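Local coordinates for RedY-like protein (PDB 2JDJ), which probably takes part in the biosynthesis of the red pigment prodigiosin, in a step that remains uncertain, at residues 17-22 against 53-58. Residues are numbered along the deposited sequence; the frame is centred on the assembly and turned at random.
Sequences DAFEFW and YHYVEV
Y55 reaches from the first residue of its strand to the helix and is gripped there in two ways: its hydroxyl donates a hydrogen bond to E20, and one face of its ring lies against F19. The bond, from Y55 OH to E20 OE2, is short at 2.5 Å and uses the anti lone pair of the carboxylate oxygen. E20 meets the phenol at the edge, near the ring plane, with its carboxylate turned 85° from that plane. Beyond CG the glutamate runs extended, which carries the acid from the flank of the helix out to the hydroxyl. F19 sends CE2 over the centre of the tyrosine ring, 3.5 Å above its plane, while F19 CD2 sits 3.6 Å from Y55 CE2. The two ring planes meet obliquely, at 43°. The trans first torsion of F19 (chi1 178°) swings its ring clear of the helix backbone, where L10 of strand 2-10 and F83 and M86 of helix 74-86 also touch it. Next outward, R44 on strand 37-44 forms a salt bridge with E20 OE2, and a classic beta bulge at H54 and Y55, opposite I8, begins the strand. A phenylalanine in place of Y55 would lack the hydroxyl, probably leaving E20 OE2 to R44 alone among the partners named. The contact ties helix 16-30 to the sheet, consistent with the dimeric alpha-beta barrel superfamily, and L98 of the second subunit packs on E20. Phenol and arginine converging on one carboxylate oxygen would be expected to favour the ionised form of E20.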
ATOM      1  N   ASP A  17       5.622  -3.051  21.042  1.00 24.66           N
ATOM      2  CA  ASP A  17       6.876  -3.752  20.862  1.00 25.79           C
ATOM      3  C   ASP A  17       6.707  -5.260  20.620  1.00 25.88           C
ATOM      4  O   ASP A  17       7.396  -5.822  19.772  1.00 26.81           O
ATOM      5  CB  ASP A  17       7.812  -3.449  22.002  1.00 26.13           C
ATOM      6  CG  ASP A  17       7.484  -4.232  23.207  1.00 29.62           C
ATOM      7  OD1 ASP A  17       6.266  -4.378  23.466  1.00 34.15           O
ATOM      8  OD2 ASP A  17       8.440  -4.742  23.843  1.00 34.99           O
ATOM      9  N   ALA A  18       5.768  -5.896  21.319  1.00 26.23           N
ATOM     10  CA  ALA A  18       5.379  -7.282  21.028  1.00 26.25           C
ATOM     11  C   ALA A  18       4.825  -7.443  19.616  1.00 26.11           C
ATOM     12  O   ALA A  18       5.184  -8.396  18.908  1.00 26.62           O
ATOM     13  CB  ALA A  18       4.375  -7.774  22.056  1.00 26.46           C
ATOM     14  N   PHE A  19       3.941  -6.529  19.215  1.00 25.27           N
ATOM     15  CA  PHE A  19       3.386  -6.519  17.858  1.00 25.15           C
ATOM     16  C   PHE A  19       4.490  -6.456  16.808  1.00 24.34           C
ATOM     17  O   PHE A  19       4.574  -7.309  15.920  1.00 24.83           O
ATOM     18  CB  PHE A  19       2.392  -5.348  17.652  1.00 25.22           C
ATOM     19  CG  PHE A  19       1.848  -5.271  16.258  1.00 25.69           C
ATOM     20  CD1 PHE A  19       0.853  -6.161  15.833  1.00 25.55           C
ATOM     21  CD2 PHE A  19       2.344  -4.345  15.353  1.00 26.18           C
ATOM     22  CE1 PHE A  19       0.369  -6.118  14.565  1.00 24.56           C
ATOM     23  CE2 PHE A  19       1.858  -4.299  14.035  1.00 23.72           C
ATOM     24  CZ  PHE A  19       0.872  -5.184  13.645  1.00 25.31           C
ATOM     25  N   GLU A  20       5.343  -5.443  16.913  1.00 23.36           N
ATOM     26  CA  GLU A  20       6.423  -5.257  15.925  1.00 22.54           C
ATOM     27  C   GLU A  20       7.437  -6.396  15.891  1.00 22.18           C
ATOM     28  O   GLU A  20       7.969  -6.698  14.839  1.00 21.99           O
ATOM     29  CB  GLU A  20       7.132  -3.911  16.130  1.00 22.48           C
ATOM     30  CG  GLU A  20       6.170  -2.748  15.928  1.00 21.96           C
ATOM     31  CD  GLU A  20       6.826  -1.385  15.835  1.00 23.02           C
ATOM     32  OE1 GLU A  20       8.027  -1.306  15.518  1.00 21.68           O
ATOM     33  OE2 GLU A  20       6.101  -0.377  16.058  1.00 21.65           O
ATOM     34  N   PHE A  21       7.711  -7.020  17.034  1.00 21.89           N
ATOM     35  CA  PHE A  21       8.625  -8.156  17.025  1.00 22.52           C
ATOM     36  C   PHE A  21       7.972  -9.340  16.287  1.00 22.76           C
ATOM     37  O   PHE A  21       8.632 -10.045  15.513  1.00 23.74           O
ATOM     38  CB  PHE A  21       9.073  -8.561  18.445  1.00 22.10           C
ATOM     39  CG  PHE A  21      10.053  -9.706  18.433  1.00 22.04           C
ATOM     40  CD1 PHE A  21      11.431  -9.459  18.347  1.00 21.92           C
ATOM     41  CD2 PHE A  21       9.599 -11.028  18.426  1.00 21.27           C
ATOM     42  CE1 PHE A  21      12.347 -10.518  18.289  1.00 19.70           C
ATOM     43  CE2 PHE A  21      10.504 -12.085  18.350  1.00 19.51           C
ATOM     44  CZ  PHE A  21      11.875 -11.826  18.285  1.00 19.25           C
ATOM     45  N   TRP A  22       6.679  -9.553  16.551  1.00 22.82           N
ATOM     46  CA  TRP A  22       5.883 -10.587  15.902  1.00 22.96           C
ATOM     47  C   TRP A  22       5.831 -10.354  14.402  1.00 23.39           C
ATOM     48  O   TRP A  22       6.085 -11.273  13.612  1.00 23.54           O
ATOM     49  CB  TRP A  22       4.477 -10.668  16.501  1.00 22.78           C
ATOM     50  CG  TRP A  22       3.576 -11.607  15.744  1.00 23.36           C
ATOM     51  CD1 TRP A  22       3.480 -12.967  15.897  1.00 23.07           C
ATOM     52  CD2 TRP A  22       2.662 -11.255  14.693  1.00 24.01           C
ATOM     53  NE1 TRP A  22       2.557 -13.483  15.002  1.00 24.85           N
ATOM     54  CE2 TRP A  22       2.038 -12.453  14.256  1.00 25.02           C
ATOM     55  CE3 TRP A  22       2.311 -10.044  14.075  1.00 23.27           C
ATOM     56  CZ2 TRP A  22       1.080 -12.471  13.219  1.00 24.60           C
ATOM     57  CZ3 TRP A  22       1.361 -10.063  13.050  1.00 23.44           C
ATOM     58  CH2 TRP A  22       0.757 -11.270  12.635  1.00 22.22           C
ATOM     59  N   TYR A  53      -6.249   3.956  13.710  1.00 19.43           N
ATOM     60  CA  TYR A  53      -5.369   2.848  13.325  1.00 19.09           C
ATOM     61  C   TYR A  53      -3.927   3.219  13.604  1.00 18.86           C
ATOM     62  O   TYR A  53      -3.590   4.405  13.589  1.00 19.67           O
ATOM     63  CB  TYR A  53      -5.538   2.444  11.859  1.00 19.70           C
ATOM     64  CG  TYR A  53      -5.104   3.498  10.856  1.00 18.37           C
ATOM     65  CD1 TYR A  53      -3.826   3.470  10.276  1.00 17.89           C
ATOM     66  CD2 TYR A  53      -5.966   4.517  10.499  1.00 18.90           C
ATOM     67  CE1 TYR A  53      -3.437   4.461   9.339  1.00 18.71           C
ATOM     68  CE2 TYR A  53      -5.590   5.498   9.589  1.00 19.05           C
ATOM     69  CZ  TYR A  53      -4.332   5.464   9.012  1.00 19.70           C
ATOM     70  OH  TYR A  53      -3.995   6.456   8.100  1.00 20.89           O
ATOM     71  N   HIS A  54      -3.091   2.210  13.874  1.00 17.99           N
ATOM     72  CA  HIS A  54      -1.672   2.417  14.225  1.00 16.80           C
ATOM     73  C   HIS A  54      -0.725   1.977  13.131  1.00 16.69           C
ATOM     74  O   HIS A  54       0.375   2.535  12.981  1.00 16.35           O
ATOM     75  CB  HIS A  54      -1.347   1.690  15.544  1.00 16.73           C
ATOM     76  CG  HIS A  54      -2.306   2.039  16.629  1.00 15.11           C
ATOM     77  ND1 HIS A  54      -2.234   3.227  17.325  1.00 17.15           N
ATOM     78  CD2 HIS A  54      -3.420   1.410  17.065  1.00 12.74           C
ATOM     79  CE1 HIS A  54      -3.251   3.304  18.162  1.00 12.08           C
ATOM     80  NE2 HIS A  54      -3.979   2.209  18.029  1.00 17.23           N
ATOM     81  N   TYR A  55      -1.164   0.985  12.358  1.00 16.36           N
ATOM     82  CA  TYR A  55      -0.303   0.353  11.355  1.00 16.26           C
ATOM     83  C   TYR A  55      -1.041   0.205  10.062  1.00 16.43           C
ATOM     84  O   TYR A  55      -2.267   0.203  10.033  1.00 15.33           O
ATOM     85  CB  TYR A  55       0.223  -1.024  11.826  1.00 16.65           C
ATOM     86  CG  TYR A  55       1.144  -0.915  13.026  1.00 16.47           C
ATOM     87  CD1 TYR A  55       2.525  -0.733  12.867  1.00 16.57           C
ATOM     88  CD2 TYR A  55       0.629  -0.968  14.316  1.00 16.66           C
ATOM     89  CE1 TYR A  55       3.365  -0.617  13.982  1.00 16.31           C
ATOM     90  CE2 TYR A  55       1.461  -0.841  15.454  1.00 17.09           C
ATOM     91  CZ  TYR A  55       2.811  -0.662  15.274  1.00 17.25           C
ATOM     92  OH  TYR A  55       3.603  -0.554  16.389  1.00 19.55           O
ATOM     93  N   VAL A  56      -0.268   0.107   8.981  1.00 16.77           N
ATOM     94  CA  VAL A  56      -0.814  -0.211   7.690  1.00 18.73           C
ATOM     95  C   VAL A  56      -0.009  -1.383   7.139  1.00 18.46           C
ATOM     96  O   VAL A  56       1.223  -1.362   7.201  1.00 18.57           O
ATOM     97  CB  VAL A  56      -0.655   0.975   6.694  1.00 18.59           C
ATOM     98  CG1 VAL A  56      -1.251   0.575   5.363  1.00 20.00           C
ATOM     99  CG2 VAL A  56      -1.337   2.234   7.223  1.00 20.12           C
ATOM    100  N   GLU A  57      -0.685  -2.392   6.604  1.00 19.07           N
ATOM    101  CA  GLU A  57       0.043  -3.443   5.900  1.00 19.87           C
ATOM    102  C   GLU A  57      -0.336  -3.438   4.421  1.00 19.95           C
ATOM    103  O   GLU A  57      -1.482  -3.144   4.076  1.00 19.69           O
ATOM    104  CB  GLU A  57      -0.156  -4.810   6.561  1.00 19.51           C
ATOM    105  CG  GLU A  57      -1.486  -5.503   6.289  1.00 19.88           C
ATOM    106  CD  GLU A  57      -1.706  -6.762   7.152  1.00 22.53           C
ATOM    107  OE1 GLU A  57      -0.779  -7.227   7.859  1.00 25.75           O
ATOM    108  OE2 GLU A  57      -2.832  -7.291   7.128  1.00 25.89           O
ATOM    109  N   VAL A  58       0.653  -3.740   3.577  1.00 20.49           N
ATOM    110  CA  VAL A  58       0.515  -3.786   2.135  1.00 21.00           C
ATOM    111  C   VAL A  58       0.845  -5.210   1.669  1.00 22.30           C
ATOM    112  O   VAL A  58       1.967  -5.696   1.857  1.00 21.74           O
ATOM    113  CB  VAL A  58       1.441  -2.747   1.434  1.00 21.14           C
ATOM    114  CG1 VAL A  58       1.184  -2.715  -0.088  1.00 19.70           C
ATOM    115  CG2 VAL A  58       1.231  -1.342   2.038  1.00 20.98           C
TER